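Local coordinates for protein putative thioesterase (Novosphingobium aromaticivorans, PDB 3CJY) that is a putative thioesterase with two hotdog-family domains, probably hydrolysing acyl-CoA thioesters, and binds calcium, at residues Arg116-Asp128 and Val238-Thr250. Residues are numbered along the deposited sequence; the frame is centred on the assembly and turned at random.
Sequences RQWALAPPVPQPD and VTLWDQSGRLLAT. With GOL (glycerol), chain F.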
ATOM      1  N   ARG A 116      -6.300 -15.228  12.200  1.00 12.95           N
ATOM      2  CA  ARG A 116      -7.709 -14.924  12.060  1.00 12.37           C
ATOM      3  C   ARG A 116      -7.950 -14.382  10.653  1.00 12.45           C
ATOM      4  O   ARG A 116      -7.108 -13.688  10.094  1.00 14.64           O
ATOM      5  CB  ARG A 116      -8.106 -13.899  13.127  1.00 13.41           C
ATOM      6  CG  ARG A 116      -9.574 -13.721  13.371  1.00 15.83           C
ATOM      7  CD  ARG A 116      -9.792 -12.991  14.720  1.00 16.46           C
ATOM      8  NE  ARG A 116     -11.198 -12.930  15.021  1.00 19.67           N
ATOM      9  CZ  ARG A 116     -11.660 -12.280  16.086  1.00 19.86           C
ATOM     10  NH1 ARG A 116     -10.835 -11.641  16.870  1.00 20.67           N
ATOM     11  NH2 ARG A 116     -12.932 -12.230  16.314  1.00 23.49           N
ATOM     12  N   GLN A 117      -9.088 -14.753  10.092  1.00 11.72           N
ATOM     13  CA  GLN A 117      -9.472 -14.281   8.761  1.00 11.10           C
ATOM     14  C   GLN A 117     -10.961 -13.919   8.742  1.00 12.17           C
ATOM     15  O   GLN A 117     -11.839 -14.764   8.965  1.00 12.45           O
ATOM     16  CB  GLN A 117      -9.166 -15.327   7.700  1.00 11.25           C
ATOM     17  CG  GLN A 117      -9.513 -14.918   6.300  1.00 12.05           C
ATOM     18  CD  GLN A 117      -9.155 -15.958   5.272  1.00 14.44           C
ATOM     19  OE1 GLN A 117      -8.057 -16.517   5.302  1.00 12.30           O
ATOM     20  NE2 GLN A 117     -10.078 -16.241   4.361  1.00 13.66           N
ATOM     21  N   TRP A 118     -11.209 -12.651   8.419  1.00 11.77           N
ATOM     22  CA  TRP A 118     -12.596 -12.107   8.308  1.00 11.83           C
ATOM     23  C   TRP A 118     -13.090 -12.120   6.855  1.00 12.34           C
ATOM     24  O   TRP A 118     -14.289 -12.295   6.586  1.00 12.82           O
ATOM     25  CB  TRP A 118     -12.618 -10.656   8.830  1.00 11.76           C
ATOM     26  CG  TRP A 118     -12.395 -10.534  10.290  1.00 11.48           C
ATOM     27  CD1 TRP A 118     -13.349 -10.525  11.258  1.00 12.75           C
ATOM     28  CD2 TRP A 118     -11.131 -10.426  10.977  1.00  8.41           C
ATOM     29  NE1 TRP A 118     -12.777 -10.384  12.499  1.00 14.08           N
ATOM     30  CE2 TRP A 118     -11.422 -10.280  12.350  1.00  9.78           C
ATOM     31  CE3 TRP A 118      -9.794 -10.361  10.553  1.00 10.27           C
ATOM     32  CZ2 TRP A 118     -10.428 -10.151  13.303  1.00 14.23           C
ATOM     33  CZ3 TRP A 118      -8.807 -10.227  11.501  1.00 13.08           C
ATOM     34  CH2 TRP A 118      -9.135 -10.086  12.857  1.00 12.62           C
ATOM     35  N   ALA A 119     -12.143 -11.997   5.929  1.00 11.88           N
ATOM     36  CA  ALA A 119     -12.456 -11.945   4.489  1.00 13.30           C
ATOM     37  C   ALA A 119     -12.783 -13.323   3.991  1.00 14.33           C
ATOM     38  O   ALA A 119     -12.189 -14.330   4.420  1.00 13.91           O
ATOM     39  CB  ALA A 119     -11.289 -11.388   3.698  1.00 14.04           C
ATOM     40  N   LEU A 120     -13.766 -13.362   3.098  1.00 13.65           N
ATOM     41  CA  LEU A 120     -14.170 -14.565   2.413  1.00 14.30           C
ATOM     42  C   LEU A 120     -13.794 -14.506   0.931  1.00 13.91           C
ATOM     43  O   LEU A 120     -14.063 -13.512   0.222  1.00 12.99           O
ATOM     44  CB  LEU A 120     -15.684 -14.741   2.556  1.00 14.97           C
ATOM     45  CG  LEU A 120     -16.405 -15.963   2.008  1.00 18.21           C
ATOM     46  CD1 LEU A 120     -15.984 -17.262   2.718  1.00 20.56           C
ATOM     47  CD2 LEU A 120     -17.942 -15.758   2.127  1.00 21.21           C
ATOM     48  N   ALA A 121     -13.208 -15.608   0.462  1.00 14.18           N
ATOM     49  CA  ALA A 121     -12.783 -15.749  -0.927  1.00 13.90           C
ATOM     50  C   ALA A 121     -13.971 -15.676  -1.909  1.00 14.78           C
ATOM     51  O   ALA A 121     -15.082 -16.159  -1.593  1.00 14.28           O
ATOM     52  CB  ALA A 121     -12.015 -17.068  -1.133  1.00 14.73           C
ATOM     53  N   PRO A 122     -13.761 -15.069  -3.088  1.00 15.88           N
ATOM     54  CA  PRO A 122     -14.874 -15.049  -4.041  1.00 16.76           C
ATOM     55  C   PRO A 122     -15.181 -16.473  -4.531  1.00 17.62           C
ATOM     56  O   PRO A 122     -14.282 -17.311  -4.595  1.00 16.99           O
ATOM     57  CB  PRO A 122     -14.349 -14.180  -5.184  1.00 16.27           C
ATOM     58  CG  PRO A 122     -12.832 -14.287  -5.090  1.00 15.87           C
ATOM     59  CD  PRO A 122     -12.548 -14.419  -3.622  1.00 15.71           C
ATOM     60  N   PRO A 123     -16.451 -16.746  -4.867  1.00 19.70           N
ATOM     61  CA  PRO A 123     -16.827 -18.101  -5.233  1.00 20.40           C
ATOM     62  C   PRO A 123     -16.526 -18.498  -6.663  1.00 20.56           C
ATOM     63  O   PRO A 123     -17.409 -18.882  -7.400  1.00 22.87           O
ATOM     64  CB  PRO A 123     -18.331 -18.111  -4.974  1.00 21.19           C
ATOM     65  CG  PRO A 123     -18.770 -16.781  -5.214  1.00 21.16           C
ATOM     66  CD  PRO A 123     -17.619 -15.852  -4.790  1.00 18.82           C
ATOM     67  N   VAL A 124     -15.266 -18.497  -7.012  1.00 18.65           N
ATOM     68  CA  VAL A 124     -14.839 -18.809  -8.386  1.00 17.49           C
ATOM     69  C   VAL A 124     -14.732 -20.330  -8.565  1.00 16.43           C
ATOM     70  O   VAL A 124     -14.605 -21.046  -7.599  1.00 16.25           O
ATOM     71  CB  VAL A 124     -13.494 -18.140  -8.718  1.00 18.19           C
ATOM     72  CG1 VAL A 124     -13.538 -16.632  -8.473  1.00 18.81           C
ATOM     73  CG2 VAL A 124     -12.337 -18.736  -7.918  1.00 18.03           C
ATOM     74  N   PRO A 125     -14.767 -20.838  -9.806  1.00 15.73           N
ATOM     75  CA  PRO A 125     -14.554 -22.265 -10.002  1.00 15.48           C
ATOM     76  C   PRO A 125     -13.154 -22.656  -9.606  1.00 15.28           C
ATOM     77  O   PRO A 125     -12.278 -21.833  -9.628  1.00 14.51           O
ATOM     78  CB  PRO A 125     -14.734 -22.465 -11.537  1.00 16.55           C
ATOM     79  CG  PRO A 125     -15.312 -21.171 -12.047  1.00 16.23           C
ATOM     80  CD  PRO A 125     -14.836 -20.100 -11.071  1.00 17.52           C
ATOM     81  N   GLN A 126     -12.975 -23.901  -9.211  1.00 14.58           N
ATOM     82  CA  GLN A 126     -11.637 -24.442  -8.919  1.00 14.85           C
ATOM     83  C   GLN A 126     -10.760 -24.440 -10.185  1.00 13.74           C
ATOM     84  O   GLN A 126     -11.283 -24.379 -11.293  1.00 14.90           O
ATOM     85  CB  GLN A 126     -11.756 -25.829  -8.286  1.00 14.63           C
ATOM     86  CG  GLN A 126     -12.233 -25.747  -6.833  1.00 17.43           C
ATOM     87  CD  GLN A 126     -11.103 -25.381  -5.884  1.00 16.22           C
ATOM     88  OE1 GLN A 126     -10.213 -26.213  -5.650  1.00 18.35           O
ATOM     89  NE2 GLN A 126     -11.101 -24.133  -5.352  1.00 18.71           N
ATOM     90  N   PRO A 127      -9.437 -24.526 -10.027  1.00 13.92           N
ATOM     91  CA  PRO A 127      -8.541 -24.397 -11.173  1.00 13.58           C
ATOM     92  C   PRO A 127      -8.816 -25.310 -12.341  1.00 13.90           C
ATOM     93  O   PRO A 127      -8.745 -24.863 -13.499  1.00 13.69           O
ATOM     94  CB  PRO A 127      -7.176 -24.684 -10.581  1.00 14.02           C
ATOM     95  CG  PRO A 127      -7.291 -24.238  -9.164  1.00 15.78           C
ATOM     96  CD  PRO A 127      -8.684 -24.515  -8.752  1.00 13.41           C
ATOM     97  N   ASP A 128      -9.146 -26.569 -12.064  1.00 14.33           N
ATOM     98  CA  ASP A 128      -9.333 -27.530 -13.148  1.00 15.84           C
ATOM     99  C   ASP A 128     -10.657 -27.309 -13.871  1.00 15.62           C
ATOM    100  O   ASP A 128     -10.944 -27.945 -14.889  1.00 13.71           O
ATOM    101  CB  ASP A 128      -9.160 -28.968 -12.655  1.00 17.49           C
ATOM    102  CG  ASP A 128      -7.671 -29.312 -12.333  1.00 22.01           C
ATOM    103  OD1 ASP A 128      -6.708 -28.618 -12.792  1.00 20.18           O
ATOM    104  OD2 ASP A 128      -7.476 -30.332 -11.626  1.00 26.83           O
ATOM    105  N   VAL A 238      -5.009  -5.969  -5.001  1.00 11.69           N
ATOM    106  CA  VAL A 238      -4.997  -7.450  -5.204  1.00 12.88           C
ATOM    107  C   VAL A 238      -4.993  -8.208  -3.890  1.00 13.26           C
ATOM    108  O   VAL A 238      -4.399  -7.760  -2.897  1.00 12.85           O
ATOM    109  CB  VAL A 238      -3.783  -7.913  -6.058  1.00 12.52           C
ATOM    110  CG1 VAL A 238      -2.435  -7.515  -5.407  1.00 12.78           C
ATOM    111  CG2 VAL A 238      -3.833  -9.397  -6.366  1.00 11.97           C
ATOM    112  N   THR A 239      -5.739  -9.306  -3.878  1.00 12.48           N
ATOM    113  CA  THR A 239      -5.730 -10.270  -2.771  1.00 12.18           C
ATOM    114  C   THR A 239      -5.279 -11.581  -3.400  1.00 12.41           C
ATOM    115  O   THR A 239      -5.728 -11.952  -4.501  1.00 12.65           O
ATOM    116  CB  THR A 239      -7.100 -10.436  -2.103  1.00 12.15           C
ATOM    117  OG1 THR A 239      -7.569  -9.185  -1.594  1.00 13.09           O
ATOM    118  CG2 THR A 239      -7.063 -11.452  -0.957  1.00 12.59           C
ATOM    119  N   LEU A 240      -4.337 -12.205  -2.712  1.00 12.33           N
ATOM    120  CA  LEU A 240      -3.774 -13.495  -3.068  1.00 11.86           C
ATOM    121  C   LEU A 240      -4.274 -14.550  -2.088  1.00 12.31           C
ATOM    122  O   LEU A 240      -4.025 -14.491  -0.864  1.00 13.08           O
ATOM    123  CB  LEU A 240      -2.253 -13.435  -3.078  1.00 14.03           C
ATOM    124  CG  LEU A 240      -1.633 -12.397  -4.027  1.00 13.70           C
ATOM    125  CD1 LEU A 240      -0.092 -12.407  -3.871  1.00 14.68           C
ATOM    126  CD2 LEU A 240      -2.022 -12.689  -5.479  1.00 13.50           C
ATOM    127  N   TRP A 241      -5.023 -15.504  -2.641  1.00 11.76           N
ATOM    128  CA  TRP A 241      -5.541 -16.611  -1.886  1.00 12.00           C
ATOM    129  C   TRP A 241      -4.916 -17.928  -2.301  1.00 12.10           C
ATOM    130  O   TRP A 241      -4.471 -18.102  -3.460  1.00 12.72           O
ATOM    131  CB  TRP A 241      -7.059 -16.759  -2.106  1.00 12.56           C
ATOM    132  CG  TRP A 241      -7.873 -15.516  -2.123  1.00 12.75           C
ATOM    133  CD1 TRP A 241      -8.080 -14.683  -3.200  1.00 14.59           C
ATOM    134  CD2 TRP A 241      -8.706 -15.008  -1.055  1.00 12.62           C
ATOM    135  NE1 TRP A 241      -8.937 -13.672  -2.849  1.00 12.67           N
ATOM    136  CE2 TRP A 241      -9.331 -13.847  -1.538  1.00 12.74           C
ATOM    137  CE3 TRP A 241      -8.925 -15.391   0.290  1.00 14.25           C
ATOM    138  CZ2 TRP A 241     -10.194 -13.082  -0.752  1.00 13.11           C
ATOM    139  CZ3 TRP A 241      -9.808 -14.615   1.062  1.00 13.60           C
ATOM    140  CH2 TRP A 241     -10.400 -13.472   0.544  1.00 13.01           C
ATOM    141  N   ASP A 242      -4.939 -18.920  -1.397  1.00 13.26           N
ATOM    142  CA  ASP A 242      -4.587 -20.280  -1.821  1.00 13.36           C
ATOM    143  C   ASP A 242      -5.773 -20.933  -2.511  1.00 13.76           C
ATOM    144  O   ASP A 242      -6.793 -20.290  -2.779  1.00 15.53           O
ATOM    145  CB  ASP A 242      -4.007 -21.170  -0.718  1.00 13.91           C
ATOM    146  CG  ASP A 242      -4.991 -21.560   0.347  1.00 15.19           C
ATOM    147  OD1 ASP A 242      -6.184 -21.222   0.237  1.00 14.10           O
ATOM    148  OD2 ASP A 242      -4.521 -22.238   1.297  1.00 15.46           O
ATOM    149  N   GLN A 243      -5.688 -22.224  -2.776  1.00 13.25           N
ATOM    150  CA  GLN A 243      -6.779 -22.875  -3.514  1.00 13.40           C
ATOM    151  C   GLN A 243      -8.004 -23.206  -2.642  1.00 14.55           C
ATOM    152  O   GLN A 243      -9.076 -23.550  -3.120  1.00 16.22           O
ATOM    153  CB  GLN A 243      -6.252 -24.152  -4.215  1.00 13.25           C
ATOM    154  CG  GLN A 243      -7.247 -24.792  -5.174  1.00 14.92           C
ATOM    155  CD  GLN A 243      -6.724 -26.057  -5.846  1.00 13.04           C
ATOM    156  OE1 GLN A 243      -5.526 -26.272  -5.930  1.00 18.19           O
ATOM    157  NE2 GLN A 243      -7.640 -26.910  -6.316  1.00 13.75           N
ATOM    158  N   SER A 244      -7.831 -23.035  -1.345  1.00 14.55           N
ATOM    159  CA  SER A 244      -8.827 -23.397  -0.356  1.00 14.59           C
ATOM    160  C   SER A 244      -9.487 -22.251   0.363  1.00 14.94           C
ATOM    161  O   SER A 244     -10.130 -22.472   1.388  1.00 17.91           O
ATOM    162  CB  SER A 244      -8.180 -24.310   0.696  1.00 14.74           C
ATOM    163  OG  SER A 244      -7.614 -25.432   0.057  1.00 16.38           O
ATOM    164  N   GLY A 245      -9.281 -21.040  -0.123  1.00 16.24           N
ATOM    165  CA  GLY A 245      -9.923 -19.885   0.443  1.00 15.27           C
ATOM    166  C   GLY A 245      -9.184 -19.179   1.552  1.00 15.62           C
ATOM    167  O   GLY A 245      -9.752 -18.264   2.174  1.00 15.06           O
ATOM    168  N   ARG A 246      -7.912 -19.530   1.766  1.00 13.27           N
ATOM    169  CA  ARG A 246      -7.117 -18.842   2.809  1.00 12.74           C
ATOM    170  C   ARG A 246      -6.426 -17.678   2.181  1.00 13.73           C
ATOM    171  O   ARG A 246      -5.844 -17.794   1.090  1.00 12.40           O
ATOM    172  CB  ARG A 246      -6.128 -19.781   3.461  1.00 12.81           C
ATOM    173  CG  ARG A 246      -5.257 -19.075   4.536  1.00 12.38           C
ATOM    174  CD  ARG A 246      -4.440 -20.043   5.426  1.00 15.82           C
ATOM    175  NE  ARG A 246      -3.524 -20.890   4.690  1.00 16.08           N
ATOM    176  CZ  ARG A 246      -2.226 -20.654   4.508  1.00 18.94           C
ATOM    177  NH1 ARG A 246      -1.676 -19.565   4.989  1.00 15.68           N
ATOM    178  NH2 ARG A 246      -1.491 -21.508   3.796  1.00 21.47           N
ATOM    179  N   LEU A 247      -6.528 -16.530   2.859  1.00 13.21           N
ATOM    180  CA  LEU A 247      -5.905 -15.309   2.406  1.00 12.69           C
ATOM    181  C   LEU A 247      -4.420 -15.316   2.819  1.00 13.42           C
ATOM    182  O   LEU A 247      -4.083 -15.480   3.994  1.00 14.17           O
ATOM    183  CB  LEU A 247      -6.652 -14.103   2.961  1.00 13.74           C
ATOM    184  CG  LEU A 247      -6.233 -12.709   2.497  1.00 14.02           C
ATOM    185  CD1 LEU A 247      -7.401 -11.706   2.732  1.00 15.41           C
ATOM    186  CD2 LEU A 247      -4.963 -12.210   3.102  1.00 16.96           C
ATOM    187  N   LEU A 248      -3.566 -15.237   1.815  1.00 13.28           N
ATOM    188  CA  LEU A 248      -2.109 -15.250   2.005  1.00 13.02           C
ATOM    189  C   LEU A 248      -1.536 -13.852   2.103  1.00 14.68           C
ATOM    190  O   LEU A 248      -0.681 -13.521   2.966  1.00 12.85           O
ATOM    191  CB  LEU A 248      -1.468 -16.048   0.852  1.00 14.60           C
ATOM    192  CG  LEU A 248      -1.990 -17.451   0.636  1.00 13.00           C
ATOM    193  CD1 LEU A 248      -1.229 -18.094  -0.570  1.00 13.06           C
ATOM    194  CD2 LEU A 248      -1.898 -18.311   1.913  1.00 13.48           C
ATOM    195  N   ALA A 249      -1.944 -13.011   1.152  1.00 13.59           N
ATOM    196  CA  ALA A 249      -1.443 -11.653   1.115  1.00 13.85           C
ATOM    197  C   ALA A 249      -2.356 -10.723   0.390  1.00 13.78           C
ATOM    198  O   ALA A 249      -3.321 -11.165  -0.278  1.00 13.57           O
ATOM    199  CB  ALA A 249      -0.051 -11.630   0.436  1.00 13.79           C
ATOM    200  N   THR A 250      -2.117  -9.428   0.566  1.00 12.97           N
ATOM    201  CA  THR A 250      -2.740  -8.409  -0.283  1.00 13.87           C
ATOM    202  C   THR A 250      -1.645  -7.505  -0.810  1.00 14.69           C
ATOM    203  O   THR A 250      -0.532  -7.500  -0.309  1.00 14.42           O
ATOM    204  CB  THR A 250      -3.763  -7.525   0.429  1.00 14.11           C
ATOM    205  OG1 THR A 250      -3.114  -6.797   1.477  1.00 15.05           O
ATOM    206  CG2 THR A 250      -4.897  -8.339   1.067  1.00 11.59           C
TER
HETATM  207  C1  GOL F 263     -12.317 -19.538  -4.428  1.00 41.49           C
HETATM  208  O1  GOL F 263     -13.544 -20.162  -4.119  1.00 42.73           O
HETATM  209  C2  GOL F 263     -11.194 -20.242  -3.704  1.00 39.49           C
HETATM  210  O2  GOL F 263     -11.721 -20.824  -2.523  1.00 44.35           O
HETATM  211  C3  GOL F 263     -10.102 -19.215  -3.375  1.00 36.60           C
HETATM  212  O3  GOL F 263      -9.119 -19.817  -2.593  1.00 31.69           O
HETATM  213  O   HOH W   1      -5.745 -15.399   6.376  1.00 12.95           O
HETATM  214  O   HOH W   2     -12.376 -17.755   2.155  1.00 15.62           O
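Gln117 meets the backbone of Gly245 and Leu247 with a fully extended side chain, CG anti to the backbone N (chi1 -179°) and chi2 178°. Leu247 N donates to Gln117 OE1 (2.9 Å), an almost straight bond whose donor lies above the carbonyl plane. Gln117 NE2 gives one hydrogen to Gly245 O (3.0 Å), in the amide plane, and the other to Ala119 O. These bonds fix the rotation of the amide, and NE2 also lies at the edge of the Trp241 ring. With an alanine here, Leu247 N and Gly245 O would probably lose this amide, and a gap would open beside the ring edge. Ala121 CA sits over one face of the indole, 3.6 Å from the centroid of its six-membered ring, a CH-pi contact. Pro122 CD lies on the same side. Farther along, Gln126 bends at chi2 (-80°), and its amide grips Gln243 twice: Gln243 NE2 donates to Gln126 OE1 (2.7 Å), and Gln126 NE2 to the backbone Gln243 O (3.1 Å). Segment 116-128 runs past the type I beta turn Asp242-Gly245, which joins hairpin strands 233-241 and 247-256. Trp241 NE1 hydrogen-bonds to Asp223 OD2 on strand 220-230, while strand 116-117 pairs with a strand of the second subunit.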